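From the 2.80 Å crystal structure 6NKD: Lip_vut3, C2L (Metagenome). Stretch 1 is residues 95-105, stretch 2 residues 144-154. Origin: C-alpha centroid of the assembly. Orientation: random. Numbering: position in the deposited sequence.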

# COMPACT_ATOMS: atom_id res chain seq x y z
N LYS A 95 -6.53 24.10 -24.71
CA LYS A 95 -6.49 25.54 -24.43
C LYS A 95 -7.88 26.15 -24.32
O LYS A 95 -8.08 27.33 -24.59
N ASP A 96 -8.86 25.34 -23.93
CA ASP A 96 -10.22 25.82 -23.71
C ASP A 96 -10.38 26.20 -22.24
O ASP A 96 -10.23 25.35 -21.36
N GLU A 97 -10.69 27.47 -21.99
CA GLU A 97 -10.84 27.96 -20.63
C GLU A 97 -12.17 27.55 -20.00
O GLU A 97 -12.35 27.76 -18.79
N HIS A 98 -13.08 26.98 -20.78
CA HIS A 98 -14.38 26.56 -20.29
C HIS A 98 -14.38 25.15 -19.70
O HIS A 98 -15.33 24.79 -18.99
N VAL A 99 -13.34 24.36 -19.95
CA VAL A 99 -13.37 22.95 -19.56
C VAL A 99 -13.45 22.79 -18.05
O VAL A 99 -14.09 21.86 -17.55
N PHE A 100 -12.82 23.69 -17.29
CA PHE A 100 -12.88 23.58 -15.84
C PHE A 100 -14.15 24.20 -15.29
O PHE A 100 -14.71 23.70 -14.31
N LEU A 101 -14.62 25.30 -15.89
CA LEU A 101 -15.84 25.94 -15.41
C LEU A 101 -17.03 24.99 -15.51
O LEU A 101 -17.92 25.01 -14.65
N GLU A 102 -17.06 24.15 -16.55
CA GLU A 102 -18.10 23.14 -16.64
C GLU A 102 -17.91 22.06 -15.58
O GLU A 102 -18.89 21.60 -14.96
N ALA A 103 -16.67 21.64 -15.35
CA ALA A 103 -16.40 20.64 -14.31
C ALA A 103 -16.61 21.22 -12.92
O ALA A 103 -17.15 20.55 -12.04
N SER A 104 -16.17 22.47 -12.71
CA SER A 104 -16.43 23.14 -11.44
C SER A 104 -17.92 23.34 -11.20
O SER A 104 -18.37 23.32 -10.05
N SER A 105 -18.70 23.53 -12.27
CA SER A 105 -20.14 23.65 -12.12
C SER A 105 -20.77 22.34 -11.68
O SER A 105 -21.81 22.35 -11.00
N GLU A 144 -1.27 31.10 -13.13
CA GLU A 144 -2.36 32.03 -12.83
C GLU A 144 -3.72 31.43 -13.18
O GLU A 144 -4.71 31.68 -12.49
N LEU A 145 -3.78 30.63 -14.25
CA LEU A 145 -5.05 30.01 -14.62
C LEU A 145 -5.52 29.05 -13.55
O LEU A 145 -6.73 28.94 -13.28
N ALA A 146 -4.59 28.33 -12.91
CA ALA A 146 -4.96 27.46 -11.81
C ALA A 146 -5.48 28.26 -10.62
O ALA A 146 -6.44 27.86 -9.96
N ASP A 147 -4.85 29.41 -10.34
CA ASP A 147 -5.31 30.24 -9.23
C ASP A 147 -6.66 30.87 -9.54
O ASP A 147 -7.53 30.95 -8.67
N LYS A 148 -6.85 31.33 -10.78
CA LYS A 148 -8.12 31.93 -11.16
C LYS A 148 -9.24 30.90 -11.15
O LYS A 148 -10.35 31.19 -10.69
N TRP A 149 -8.97 29.70 -11.66
CA TRP A 149 -9.99 28.65 -11.69
C TRP A 149 -10.43 28.28 -10.28
O TRP A 149 -11.63 28.17 -10.00
N ILE A 150 -9.47 28.08 -9.38
CA ILE A 150 -9.80 27.62 -8.03
C ILE A 150 -10.44 28.74 -7.22
O ILE A 150 -11.33 28.49 -6.39
N SER A 151 -10.03 29.99 -7.45
CA SER A 151 -10.66 31.11 -6.75
C SER A 151 -12.13 31.24 -7.15
O SER A 151 -12.98 31.55 -6.31
N GLY A 152 -12.43 31.02 -8.43
CA GLY A 152 -13.82 31.11 -8.87
C GLY A 152 -14.68 30.01 -8.29
O GLY A 152 -15.84 30.24 -7.93
N PHE A 153 -14.13 28.79 -8.19
CA PHE A 153 -14.87 27.70 -7.58
C PHE A 153 -15.11 27.94 -6.10
O PHE A 153 -16.12 27.50 -5.55
N ASN A 154 -14.19 28.66 -5.44
CA ASN A 154 -14.31 28.86 -4.00
C ASN A 154 -15.33 29.93 -3.65
O ASN A 154 -16.06 29.80 -2.67

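The two stretches meet as a pair of roughly parallel helices packed through aromatic and apolar side chains around Trp149, with no hydrogen bond crossing between them. The axes of helix 98-105 and helix 144-154 approach to 10.4 Å with an angle of 26° between their N-to-C directions, and the contact buries 451 Å² summed over both sides. The CA register runs Glu97 with Leu145 (8.6 Å, CA to CA), Phe100 with Trp149 (7.2 Å, CA to CA) and Ser104 with Phe153 (6.2 Å, CA to CA), so the backbones draw together toward their C-terminal ends.

Trp149 carries the largest covered area. Its CA-to-CB bond points toward stretch 1, and chi1 of -86° (m) with chi2 of -5° turns one face of the indole to Phe100 CB. Phe100, also pointing toward its partner with chi1 t and chi2 83°, sits over one face of that indole: its CB is 3.4 Å from the centroid of the Trp149 six-membered ring and 10° off the ring normal, a CH-pi contact. The Phe100 ring itself is nearly parallel to the Trp149 five-membered ring, with planes at 12° and centroids 4.8 Å apart, but the two are slid so that they barely overlap. Phe100 CE2 instead reaches the backbone, 3.4 Å from Trp149 O, while Phe153 CB lies at the edge of the Phe100 ring, 4.4 Å from CE2.

Two more apolar side chains touch the indole. Val99 (p) places CG1 4.1 Å from Trp149 CH2, and Leu101, whose CB points sideways, uses its m, t rotamer to bring CD2 within 4.1 Å of Trp149 CD1. Further along, Ser104 (t) and Phe153 (t, chi2 82°) both point toward the opposing stretch; Ser104 OG approaches the ring edge at Phe153 CD1 to 3.1 Å.

Polar groups border this packing without bonding across it. Glu97 starts sideways, but its extended chain carries OE1 to 3.3 Å from Leu145 CD1. The same OE1 is 4.2 Å from NZ of the fully extended Lys148 (all t), placing opposite charges near each other but beyond a salt bridge. Trp149 NE1 comes no closer than 3.5 Å to Glu97 O, and this pair is not a hydrogen bond. Polar pairing is instead local: Asp96 OD1 accepts from His98 N at 3.1 Å and 167°, a capping bond, and Ser151 OG donates to Asp147 O at 2.7 Å.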

# COMPACT_ATOMS: atom_id res chain seq x y z
CB LYS A 95 -5.65 26.29 -25.48
CG LYS A 95 -4.18 25.89 -25.49
CD LYS A 95 -3.44 26.42 -24.27
CE LYS A 95 -2.89 27.81 -24.52
NZ LYS A 95 -1.86 27.82 -25.60
CB ASP A 96 -11.24 24.75 -24.11
CG ASP A 96 -12.67 25.27 -24.08
OD1 ASP A 96 -12.88 26.47 -23.79
OD2 ASP A 96 -13.60 24.47 -24.34
CB GLU A 97 -10.69 29.49 -20.62
CG GLU A 97 -10.20 30.07 -19.31
CD GLU A 97 -9.80 31.53 -19.44
OE1 GLU A 97 -9.09 32.03 -18.54
OE2 GLU A 97 -10.18 32.16 -20.45
CB HIS A 98 -15.41 26.64 -21.42
CG HIS A 98 -16.79 26.21 -21.03
ND1 HIS A 98 -17.60 26.96 -20.21
CD2 HIS A 98 -17.51 25.10 -21.34
CE1 HIS A 98 -18.75 26.34 -20.04
NE2 HIS A 98 -18.72 25.21 -20.71
CB VAL A 99 -12.14 22.20 -20.14
CG1 VAL A 99 -10.84 22.77 -19.59
CG2 VAL A 99 -12.24 20.71 -19.86
CB PHE A 100 -11.65 24.23 -15.20
CG PHE A 100 -11.66 24.18 -13.69
CD1 PHE A 100 -11.23 23.05 -13.01
CD2 PHE A 100 -12.11 25.27 -12.95
CE1 PHE A 100 -11.24 23.01 -11.62
CE2 PHE A 100 -12.13 25.23 -11.56
CZ PHE A 100 -11.69 24.10 -10.90
CB LEU A 101 -16.11 27.22 -16.20
CG LEU A 101 -15.02 28.30 -16.16
CD1 LEU A 101 -15.58 29.63 -16.65
CD2 LEU A 101 -14.42 28.44 -14.77
CB GLU A 102 -18.12 22.52 -18.04
CG GLU A 102 -19.30 21.60 -18.30
CD GLU A 102 -20.59 22.37 -18.53
OE1 GLU A 102 -20.89 22.71 -19.70
OE2 GLU A 102 -21.31 22.65 -17.55
CB ALA A 103 -14.98 20.09 -14.47
CB SER A 104 -15.70 24.49 -11.41
OG SER A 104 -16.24 25.35 -10.43
CB SER A 105 -20.77 24.13 -13.44
OG SER A 105 -22.17 24.25 -13.32
CB GLU A 144 -2.16 33.35 -13.58
CG GLU A 144 -1.11 34.25 -12.95
CD GLU A 144 -1.42 35.72 -13.16
OE1 GLU A 144 -0.57 36.57 -12.82
OE2 GLU A 144 -2.52 36.03 -13.66
CB LEU A 145 -4.91 29.30 -15.96
CG LEU A 145 -6.23 28.73 -16.50
CD1 LEU A 145 -7.12 29.85 -17.04
CD2 LEU A 145 -5.97 27.68 -17.56
CB ALA A 146 -3.77 26.59 -11.40
CB ASP A 147 -4.27 31.31 -8.92
CG ASP A 147 -4.52 32.00 -7.59
OD1 ASP A 147 -4.31 31.35 -6.54
OD2 ASP A 147 -4.92 33.18 -7.60
CB LYS A 148 -8.00 32.58 -12.54
CG LYS A 148 -9.27 33.24 -13.06
CD LYS A 148 -9.05 33.87 -14.42
CE LYS A 148 -10.26 34.66 -14.88
NZ LYS A 148 -10.01 35.35 -16.18
CB TRP A 149 -9.45 27.43 -12.42
CG TRP A 149 -9.62 27.47 -13.91
CD1 TRP A 149 -10.29 28.42 -14.63
CD2 TRP A 149 -9.13 26.52 -14.86
NE1 TRP A 149 -10.24 28.11 -15.97
CE2 TRP A 149 -9.54 26.95 -16.14
CE3 TRP A 149 -8.39 25.34 -14.76
CZ2 TRP A 149 -9.23 26.25 -17.30
CZ3 TRP A 149 -8.08 24.64 -15.91
CH2 TRP A 149 -8.50 25.10 -17.17
CB ILE A 150 -8.53 27.06 -7.36
CG1 ILE A 150 -8.06 25.81 -8.12
CG2 ILE A 150 -8.77 26.74 -5.89
CD1 ILE A 150 -6.83 25.16 -7.54
CB SER A 151 -9.91 32.41 -7.04
OG SER A 151 -8.56 32.32 -6.61
CB PHE A 153 -14.13 26.38 -7.80
CG PHE A 153 -14.71 25.22 -7.03
CD1 PHE A 153 -15.81 24.53 -7.50
CD2 PHE A 153 -14.14 24.83 -5.82
CE1 PHE A 153 -16.33 23.47 -6.79
CE2 PHE A 153 -14.67 23.77 -5.11
CZ PHE A 153 -15.76 23.09 -5.60
CB ASN A 154 -12.94 29.20 -3.41
CG ASN A 154 -12.03 27.99 -3.29
OD1 ASN A 154 -12.40 26.89 -3.69
ND2 ASN A 154 -10.84 28.20 -2.75